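Local coordinates for protein DyP (Bjerkandera adusta, PDB 3VXJ) that probably acts as a dye-decolorizing peroxidase, using a heme b cofactor to oxidise dyes and other substrates with peroxide, at residues Phe169-Ser174 and Ala327-Ile332; Met218-Phe223 and Leu355-Gln360. All blocks are in the same frame, centred on the assembly; numbering follows the deposited sequence.

The four segments alternate along the chain, and the two contacts therefore cross instead of nesting. The loop 169-174, following strand 146-155, comes first; strand segment 218-223 is next. Contact 1 then closes 152 intervening residues by bringing 327-332, at the start of strand 328-334, back to the loop, and contact 2 closes 131 by pairing 355-360 with 218-223. Strand 353-360 lies between strands 328-334 and 216-225 in one antiparallel sheet, with a probable hydrogen bond from Tyr359 N to Met328 O joining the two contacts. Contact 1 thus ties a heme-binding loop to the sheet border, contact 2 builds the sheet interior, and both touch the heme.

Contact 1 of 2, residues Phe169-Ser174 and Ala327-Ile332; sequences FLDGIS and AMRSSI. With HEM (protoporphyrin IX containing Fe), chain B.
Asp171 carries its CG anti to the backbone N (chi1 -168°), which places the carboxylate against the guanidinium of Arg329, whose chain bends at chi3 (-62°) and lays that group face-on over the porphyrin at the pyrrole around HEM C3D. The two form a salt bridge in which Arg329 NH1 donates to the syn lone pair of Asp171 OD1 at 3.0 Å. Their planes are 26° apart, and OD1 lies almost in the guanidinium plane. At the edge of the same guanidinium, Arg329 NH2 donates to Ser174 O at 2.9 Å, also close to its plane. HEM C3D lies 3.3 Å from the guanidinium plane of Arg329, over its centre.

Asp171 and Gly172 end the GXXDG motif of DyP-type peroxidases, and Asp171 and Arg329 stand on the distal side of the heme, across from the axial ligand His308. The iron carries a water there, 2.0 Å from FE, and Arg329 NH1 donates to this water. A second water receives only a weak bond from NH1, but it donates to Asp171 OD2 and also bonds Ser331 OG, which has a further partner in Val357 N.

Propionate oxygen O2A of the heme is gripped from several directions. Arg329 NH2 donates to HEM O2A at 2.7 Å. Gly172 N also donates to HEM O2A, at 2.7 Å. Ile173 N gives HEM O2A a third bond, and a weak one comes from Arg329 NH1. This cluster of donors is likely to offset the negative charge of the propionate. Ser174 spans both propionates, giving its N to O1A and its OG to O2D at 2.7 Å, while Asn289 ND2 also bonds that hydroxyl. Arg315 and Asn313 add further hydrogen bonds to the heme.

Contact 2 of 2, residues Met218-Phe223 and Leu355-Gln360; sequences MAFRHF and LFVEYQ. With HEM (protoporphyrin IX containing Fe), chain B.
Phe356 faces Arg221 as a hydrogen-bonded antiparallel pair, Arg221 N donating to Phe356 O and Phe356 N to Arg221 O. Phe356 CB touches Phe223 CE2 at 3.5 Å, and its CG meets the same atom. With CG anti to the backbone N (chi1 173°), the ring reaches the heme. Phe356 CD2 meets Arg221 CG at 3.8 Å, and CD1 nears HEM C1C. Phe356 CE1 comes to 3.4 Å from HEM C1C. Its CE2 is nearest HEM CMC, at 4.2 Å, and CZ at the tip lies 3.4 Å from HEM C3C. HEM CMC sits over one face, offset toward the rim, and Glu358 OE1 and the iron-bound water lie at the ring edge. The Phe223 ring lies alongside, its plane at 58° to that of Phe356, and its CZ also reaches HEM CMC. An alanine in place of Phe356 would probably open a gap against the pyrrole around HEM C2C and C3C, leaving it without its aromatic neighbour. Met218, Phe220 and His222 face the other way, where Met218 CE meets Tyr359 OH, itself bonded to Asp14. Two central strands of a four-stranded antiparallel sheet meet here, the ferredoxin-like topology of DyP-type peroxidases.

Contact 1 of 2, residues Phe169-Ser174 and Ala327-Ile332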
loop_
_atom_site.group_PDB
_atom_site.type_symbol
_atom_site.label_atom_id
_atom_site.label_comp_id
_atom_site.label_asym_id
_atom_site.label_seq_id
_atom_site.Cartn_x
_atom_site.Cartn_y
_atom_site.Cartn_z
ATOM N N PHE A 169 -8.332 -5.207 -10.325
ATOM C CA PHE A 169 -8.634 -5.953 -9.096
ATOM C C PHE A 169 -9.051 -5.063 -7.937
ATOM O O PHE A 169 -8.402 -4.051 -7.664
ATOM C CB PHE A 169 -7.423 -6.816 -8.688
ATOM C CG PHE A 169 -7.103 -7.912 -9.670
ATOM C CD1 PHE A 169 -7.443 -9.225 -9.408
ATOM C CD2 PHE A 169 -6.483 -7.612 -10.886
ATOM C CE1 PHE A 169 -7.187 -10.230 -10.336
ATOM C CE2 PHE A 169 -6.208 -8.617 -11.819
ATOM C CZ PHE A 169 -6.578 -9.924 -11.544
ATOM N N LEU A 170 -10.137 -5.449 -7.260
ATOM C CA LEU A 170 -10.577 -4.741 -6.044
ATOM C C LEU A 170 -9.450 -4.716 -5.015
ATOM O O LEU A 170 -8.896 -5.755 -4.672
ATOM C CB LEU A 170 -11.845 -5.376 -5.446
ATOM C CG LEU A 170 -12.474 -4.665 -4.239
ATOM C CD1 LEU A 170 -12.935 -3.244 -4.569
ATOM C CD2 LEU A 170 -13.652 -5.487 -3.737
ATOM N N ASP A 171 -9.110 -3.516 -4.550
ATOM C CA ASP A 171 -7.980 -3.298 -3.646
ATOM C C ASP A 171 -8.476 -2.627 -2.358
ATOM O O ASP A 171 -9.346 -1.756 -2.399
ATOM C CB ASP A 171 -6.930 -2.416 -4.343
ATOM C CG ASP A 171 -5.600 -2.368 -3.599
ATOM O OD1 ASP A 171 -5.369 -3.184 -2.681
ATOM O OD2 ASP A 171 -4.774 -1.489 -3.946
ATOM N N GLY A 172 -7.918 -3.032 -1.220
ATOM C CA GLY A 172 -8.297 -2.484 0.080
ATOM C C GLY A 172 -9.311 -3.324 0.844
ATOM O O GLY A 172 -10.130 -2.787 1.612
ATOM N N ILE A 173 -9.251 -4.637 0.643
ATOM C CA ILE A 173 -10.136 -5.584 1.320
ATOM C C ILE A 173 -9.571 -5.979 2.680
ATOM O O ILE A 173 -10.266 -5.890 3.701
ATOM C CB ILE A 173 -10.322 -6.860 0.471
ATOM C CG1 ILE A 173 -11.055 -6.514 -0.829
ATOM C CG2 ILE A 173 -11.053 -7.951 1.270
ATOM C CD1 ILE A 173 -11.030 -7.622 -1.857
ATOM N N SER A 174 -8.317 -6.432 2.685
ATOM C CA SER A 174 -7.714 -7.016 3.881
ATOM C C SER A 174 -6.787 -6.055 4.624
ATOM O O SER A 174 -5.740 -5.667 4.105
ATOM C CB SER A 174 -6.967 -8.306 3.532
ATOM O OG SER A 174 -6.511 -8.913 4.718
ATOM N N ALA A 327 0.395 -4.810 8.319
ATOM C CA ALA A 327 0.515 -3.373 8.082
ATOM C C ALA A 327 -0.769 -2.867 7.445
ATOM O O ALA A 327 -1.501 -3.649 6.827
ATOM C CB ALA A 327 1.714 -3.091 7.172
ATOM N N MET A 328 -1.024 -1.564 7.585
ATOM C CA MET A 328 -2.190 -0.902 6.976
ATOM C C MET A 328 -1.814 -0.362 5.608
ATOM O O MET A 328 -0.721 0.166 5.428
ATOM C CB MET A 328 -2.631 0.288 7.831
ATOM C CG MET A 328 -3.119 -0.041 9.227
ATOM S SD MET A 328 -4.710 -0.892 9.230
ATOM C CE MET A 328 -5.164 -0.667 10.946
ATOM N N ARG A 329 -2.736 -0.446 4.650
ATOM C CA ARG A 329 -2.518 0.177 3.348
ATOM C C ARG A 329 -3.584 1.208 3.029
ATOM O O ARG A 329 -4.772 1.023 3.342
ATOM C CB ARG A 329 -2.476 -0.875 2.240
ATOM C CG ARG A 329 -1.307 -1.829 2.337
ATOM C CD ARG A 329 -1.501 -3.048 1.425
ATOM N NE ARG A 329 -2.686 -3.794 1.842
ATOM C CZ ARG A 329 -3.748 -4.038 1.082
ATOM N NH1 ARG A 329 -3.769 -3.657 -0.185
ATOM N NH2 ARG A 329 -4.794 -4.694 1.578
ATOM N N SER A 330 -3.147 2.295 2.398
ATOM C CA SER A 330 -4.071 3.346 1.955
ATOM C C SER A 330 -3.684 3.862 0.571
ATOM O O SER A 330 -3.478 5.062 0.361
ATOM C CB SER A 330 -4.103 4.493 2.961
ATOM O OG SER A 330 -5.258 5.290 2.761
ATOM N N SER A 331 -3.561 2.927 -0.365
ATOM C CA SER A 331 -3.111 3.242 -1.708
ATOM C C SER A 331 -4.243 3.790 -2.569
ATOM O O SER A 331 -5.423 3.549 -2.303
ATOM C CB SER A 331 -2.556 1.982 -2.359
ATOM O OG SER A 331 -1.535 1.419 -1.542
ATOM N N ILE A 332 -3.876 4.505 -3.628
ATOM C CA ILE A 332 -4.858 4.999 -4.584
ATOM C C ILE A 332 -4.301 4.868 -6.006
ATOM O O ILE A 332 -3.127 5.158 -6.244
ATOM C CB ILE A 332 -5.290 6.462 -4.262
ATOM C CG1 ILE A 332 -6.523 6.858 -5.085
ATOM C CG2 ILE A 332 -4.127 7.449 -4.456
ATOM C CD1 ILE A 332 -7.168 8.166 -4.674
HETATM C CHA HEM B . -3.400 -6.963 -1.157
HETATM C CHB HEM B . -2.747 -4.974 -5.514
HETATM C CHC HEM B . 1.736 -3.640 -4.284
HETATM C CHD HEM B . 1.097 -5.591 0.093
HETATM C C1A HEM B . -3.601 -6.573 -2.452
HETATM C C2A HEM B . -4.785 -6.844 -3.236
HETATM C C3A HEM B . -4.594 -6.298 -4.450
HETATM C C4A HEM B . -3.305 -5.645 -4.450
HETATM C CMA HEM B . -5.565 -6.309 -5.646
HETATM C CAA HEM B . -5.990 -7.680 -2.750
HETATM C CBA HEM B . -7.082 -6.892 -2.023
HETATM C CGA HEM B . -6.696 -6.446 -0.632
HETATM O O1A HEM B . -6.587 -7.279 0.293
HETATM O O2A HEM B . -6.525 -5.210 -0.440
HETATM C C1B HEM B . -1.482 -4.423 -5.563
HETATM C C2B HEM B . -0.905 -3.727 -6.692
HETATM C C3B HEM B . 0.341 -3.351 -6.348
HETATM C C4B HEM B . 0.568 -3.794 -4.989
HETATM C CMB HEM B . -1.635 -3.506 -8.035
HETATM C CAB HEM B . 1.373 -2.563 -7.182
HETATM C CBB HEM B . 1.012 -1.757 -8.183
HETATM C C1C HEM B . 1.965 -4.095 -3.010
HETATM C C2C HEM B . 3.217 -3.990 -2.285
HETATM C C3C HEM B . 3.045 -4.545 -1.075
HETATM C C4C HEM B . 1.676 -5.008 -1.006
HETATM C CMC HEM B . 4.490 -3.330 -2.849
HETATM C CAC HEM B . 4.061 -4.684 0.089
HETATM C CBC HEM B . 5.358 -4.941 -0.132
HETATM C C1D HEM B . -0.185 -6.071 0.168
HETATM C C2D HEM B . -0.777 -6.579 1.381
HETATM C C3D HEM B . -2.156 -7.013 0.993
HETATM C C4D HEM B . -2.278 -6.721 -0.413
HETATM C CMD HEM B . -0.173 -6.698 2.790
HETATM C CAD HEM B . -3.172 -7.652 1.951
HETATM C CBD HEM B . -2.825 -9.134 2.060
HETATM C CGD HEM B . -3.739 -9.848 3.019
HETATM O O1D HEM B . -4.306 -10.899 2.615
HETATM O O2D HEM B . -3.901 -9.388 4.172
HETATM N NA HEM B . -2.718 -5.866 -3.230
HETATM N NB HEM B . -0.542 -4.481 -4.540
HETATM N NC HEM B . 1.063 -4.756 -2.209
HETATM N ND HEM B . -1.108 -6.137 -0.873
HETATM FE FE HEM B . -0.797 -5.367 -2.743
HETATM O O HOH W 1 -2.420 -1.323 -2.091
HETATM O O HOH W 2 -1.595 -3.668 -2.075
#

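Contact 2 of 2, residues Met218-Phe223 and Leu355-Gln360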
loop_
_atom_site.group_PDB
_atom_site.type_symbol
_atom_site.label_atom_id
_atom_site.label_comp_id
_atom_site.label_asym_id
_atom_site.label_seq_id
_atom_site.Cartn_x
_atom_site.Cartn_y
_atom_site.Cartn_z
ATOM N N MET A 218 5.257 5.602 7.231
ATOM C CA MET A 218 4.743 5.327 5.901
ATOM C C MET A 218 5.860 4.915 4.948
ATOM O O MET A 218 6.901 5.583 4.851
ATOM C CB MET A 218 4.050 6.565 5.340
ATOM C CG MET A 218 3.421 6.310 3.963
ATOM S SD MET A 218 3.239 7.747 2.903
ATOM C CE MET A 218 1.892 8.588 3.719
ATOM N N ALA A 219 5.628 3.815 4.234
ATOM C CA ALA A 219 6.386 3.488 3.038
ATOM C C ALA A 219 5.521 3.952 1.867
ATOM O O ALA A 219 4.430 3.426 1.630
ATOM C CB ALA A 219 6.651 1.994 2.959
ATOM N N PHE A 220 6.002 4.977 1.177
ATOM C CA PHE A 220 5.380 5.462 -0.037
ATOM C C PHE A 220 6.125 4.887 -1.244
ATOM O O PHE A 220 7.359 4.888 -1.280
ATOM C CB PHE A 220 5.411 6.998 -0.102
ATOM C CG PHE A 220 4.807 7.534 -1.361
ATOM C CD1 PHE A 220 3.432 7.639 -1.475
ATOM C CD2 PHE A 220 5.597 7.894 -2.449
ATOM C CE1 PHE A 220 2.848 8.093 -2.647
ATOM C CE2 PHE A 220 5.016 8.343 -3.622
ATOM C CZ PHE A 220 3.645 8.447 -3.718
ATOM N N ARG A 221 5.370 4.393 -2.221
ATOM C CA ARG A 221 5.946 3.921 -3.484
ATOM C C ARG A 221 5.140 4.442 -4.657
ATOM O O ARG A 221 3.916 4.296 -4.688
ATOM C CB ARG A 221 5.969 2.397 -3.549
ATOM C CG ARG A 221 6.693 1.714 -2.388
ATOM C CD ARG A 221 8.196 1.654 -2.593
ATOM N NE ARG A 221 8.577 0.498 -3.400
ATOM C CZ ARG A 221 9.711 0.386 -4.097
ATOM N NH1 ARG A 221 10.588 1.383 -4.157
ATOM N NH2 ARG A 221 9.953 -0.733 -4.773
ATOM N N HIS A 222 5.819 5.065 -5.618
ATOM C CA HIS A 222 5.159 5.461 -6.845
ATOM C C HIS A 222 5.369 4.351 -7.868
ATOM O O HIS A 222 6.488 4.162 -8.355
ATOM C CB HIS A 222 5.744 6.784 -7.344
ATOM C CG HIS A 222 5.300 7.166 -8.719
ATOM N ND1 HIS A 222 5.957 8.114 -9.475
ATOM C CD2 HIS A 222 4.269 6.724 -9.480
ATOM C CE1 HIS A 222 5.354 8.230 -10.644
ATOM N NE2 HIS A 222 4.338 7.388 -10.680
ATOM N N PHE A 223 4.316 3.588 -8.163
ATOM C CA PHE A 223 4.423 2.488 -9.129
ATOM C C PHE A 223 3.746 2.878 -10.426
ATOM O O PHE A 223 2.603 3.334 -10.413
ATOM C CB PHE A 223 3.703 1.229 -8.637
ATOM C CG PHE A 223 4.306 0.598 -7.422
ATOM C CD1 PHE A 223 5.635 0.176 -7.417
ATOM C CD2 PHE A 223 3.513 0.364 -6.304
ATOM C CE1 PHE A 223 6.173 -0.441 -6.287
ATOM C CE2 PHE A 223 4.033 -0.253 -5.170
ATOM C CZ PHE A 223 5.371 -0.667 -5.162
ATOM N N LEU A 355 -0.333 4.838 -6.453
ATOM C CA LEU A 355 0.345 5.576 -5.393
ATOM C C LEU A 355 0.149 4.764 -4.120
ATOM O O LEU A 355 -0.909 4.813 -3.487
ATOM C CB LEU A 355 -0.210 7.001 -5.276
ATOM C CG LEU A 355 -0.177 7.780 -6.594
ATOM C CD1 LEU A 355 -0.732 9.184 -6.440
ATOM C CD2 LEU A 355 1.224 7.836 -7.187
ATOM N N PHE A 356 1.179 3.985 -3.796
ATOM C CA PHE A 356 1.103 2.966 -2.762
ATOM C C PHE A 356 1.542 3.543 -1.415
ATOM O O PHE A 356 2.564 4.241 -1.322
ATOM C CB PHE A 356 1.976 1.786 -3.186
ATOM C CG PHE A 356 2.124 0.717 -2.146
ATOM C CD1 PHE A 356 1.256 -0.372 -2.111
ATOM C CD2 PHE A 356 3.172 0.775 -1.228
ATOM C CE1 PHE A 356 1.397 -1.361 -1.143
ATOM C CE2 PHE A 356 3.337 -0.227 -0.282
ATOM C CZ PHE A 356 2.451 -1.291 -0.232
ATOM N N VAL A 357 0.749 3.239 -0.389
ATOM C CA VAL A 357 0.952 3.773 0.958
ATOM C C VAL A 357 0.755 2.641 1.948
ATOM O O VAL A 357 -0.313 2.021 1.968
ATOM C CB VAL A 357 -0.095 4.863 1.252
ATOM C CG1 VAL A 357 -0.016 5.319 2.692
ATOM C CG2 VAL A 357 0.083 6.054 0.301
ATOM N N GLU A 358 1.783 2.368 2.755
ATOM C CA GLU A 358 1.686 1.324 3.764
ATOM C C GLU A 358 2.257 1.827 5.078
ATOM O O GLU A 358 3.369 2.370 5.100
ATOM C CB GLU A 358 2.433 0.072 3.309
ATOM C CG GLU A 358 2.179 -1.159 4.165
ATOM C CD GLU A 358 2.642 -2.461 3.520
ATOM O OE1 GLU A 358 3.564 -2.435 2.696
ATOM O OE2 GLU A 358 2.049 -3.521 3.841
ATOM N N TYR A 359 1.485 1.641 6.148
ATOM C CA TYR A 359 1.835 2.111 7.490
ATOM C C TYR A 359 2.143 0.959 8.433
ATOM O O TYR A 359 1.426 -0.050 8.473
ATOM C CB TYR A 359 0.686 2.897 8.116
ATOM C CG TYR A 359 0.296 4.162 7.392
ATOM C CD1 TYR A 359 1.078 5.310 7.477
ATOM C CD2 TYR A 359 -0.878 4.214 6.633
ATOM C CE1 TYR A 359 0.709 6.479 6.836
ATOM C CE2 TYR A 359 -1.265 5.396 5.984
ATOM C CZ TYR A 359 -0.456 6.511 6.085
ATOM O OH TYR A 359 -0.816 7.682 5.442
ATOM N N GLN A 360 3.183 1.154 9.240
ATOM C CA GLN A 360 3.609 0.173 10.247
ATOM C C GLN A 360 4.519 0.892 11.230
ATOM O O GLN A 360 5.097 1.928 10.904
ATOM C CB GLN A 360 4.372 -0.991 9.597
ATOM C CG GLN A 360 5.583 -0.552 8.761
ATOM C CD GLN A 360 5.215 -0.219 7.323
ATOM O OE1 GLN A 360 4.789 -1.087 6.566
ATOM N NE2 GLN A 360 5.392 1.047 6.933
HETATM C CHA HEM B . -3.400 -6.963 -1.157
HETATM C CHB HEM B . -2.747 -4.974 -5.514
HETATM C CHC HEM B . 1.736 -3.640 -4.284
HETATM C CHD HEM B . 1.097 -5.591 0.093
HETATM C C1A HEM B . -3.601 -6.573 -2.452
HETATM C C2A HEM B . -4.785 -6.844 -3.236
HETATM C C3A HEM B . -4.594 -6.298 -4.450
HETATM C C4A HEM B . -3.305 -5.645 -4.450
HETATM C CMA HEM B . -5.565 -6.309 -5.646
HETATM C CAA HEM B . -5.990 -7.680 -2.750
HETATM C CBA HEM B . -7.082 -6.892 -2.023
HETATM C CGA HEM B . -6.696 -6.446 -0.632
HETATM O O1A HEM B . -6.587 -7.279 0.293
HETATM O O2A HEM B . -6.525 -5.210 -0.440
HETATM C C1B HEM B . -1.482 -4.423 -5.563
HETATM C C2B HEM B . -0.905 -3.727 -6.692
HETATM C C3B HEM B . 0.341 -3.351 -6.348
HETATM C C4B HEM B . 0.568 -3.794 -4.989
HETATM C CMB HEM B . -1.635 -3.506 -8.035
HETATM C CAB HEM B . 1.373 -2.563 -7.182
HETATM C CBB HEM B . 1.012 -1.757 -8.183
HETATM C C1C HEM B . 1.965 -4.095 -3.010
HETATM C C2C HEM B . 3.217 -3.990 -2.285
HETATM C C3C HEM B . 3.045 -4.545 -1.075
HETATM C C4C HEM B . 1.676 -5.008 -1.006
HETATM C CMC HEM B . 4.490 -3.330 -2.849
HETATM C CAC HEM B . 4.061 -4.684 0.089
HETATM C CBC HEM B . 5.358 -4.941 -0.132
HETATM C C1D HEM B . -0.185 -6.071 0.168
HETATM C C2D HEM B . -0.777 -6.579 1.381
HETATM C C3D HEM B . -2.156 -7.013 0.993
HETATM C C4D HEM B . -2.278 -6.721 -0.413
HETATM C CMD HEM B . -0.173 -6.698 2.790
HETATM C CAD HEM B . -3.172 -7.652 1.951
HETATM C CBD HEM B . -2.825 -9.134 2.060
HETATM C CGD HEM B . -3.739 -9.848 3.019
HETATM O O1D HEM B . -4.306 -10.899 2.615
HETATM O O2D HEM B . -3.901 -9.388 4.172
HETATM N NA HEM B . -2.718 -5.866 -3.230
HETATM N NB HEM B . -0.542 -4.481 -4.540
HETATM N NC HEM B . 1.063 -4.756 -2.209
HETATM N ND HEM B . -1.108 -6.137 -0.873
HETATM FE FE HEM B . -0.797 -5.367 -2.743
HETATM O O HOH W 2 -1.595 -3.668 -2.075
#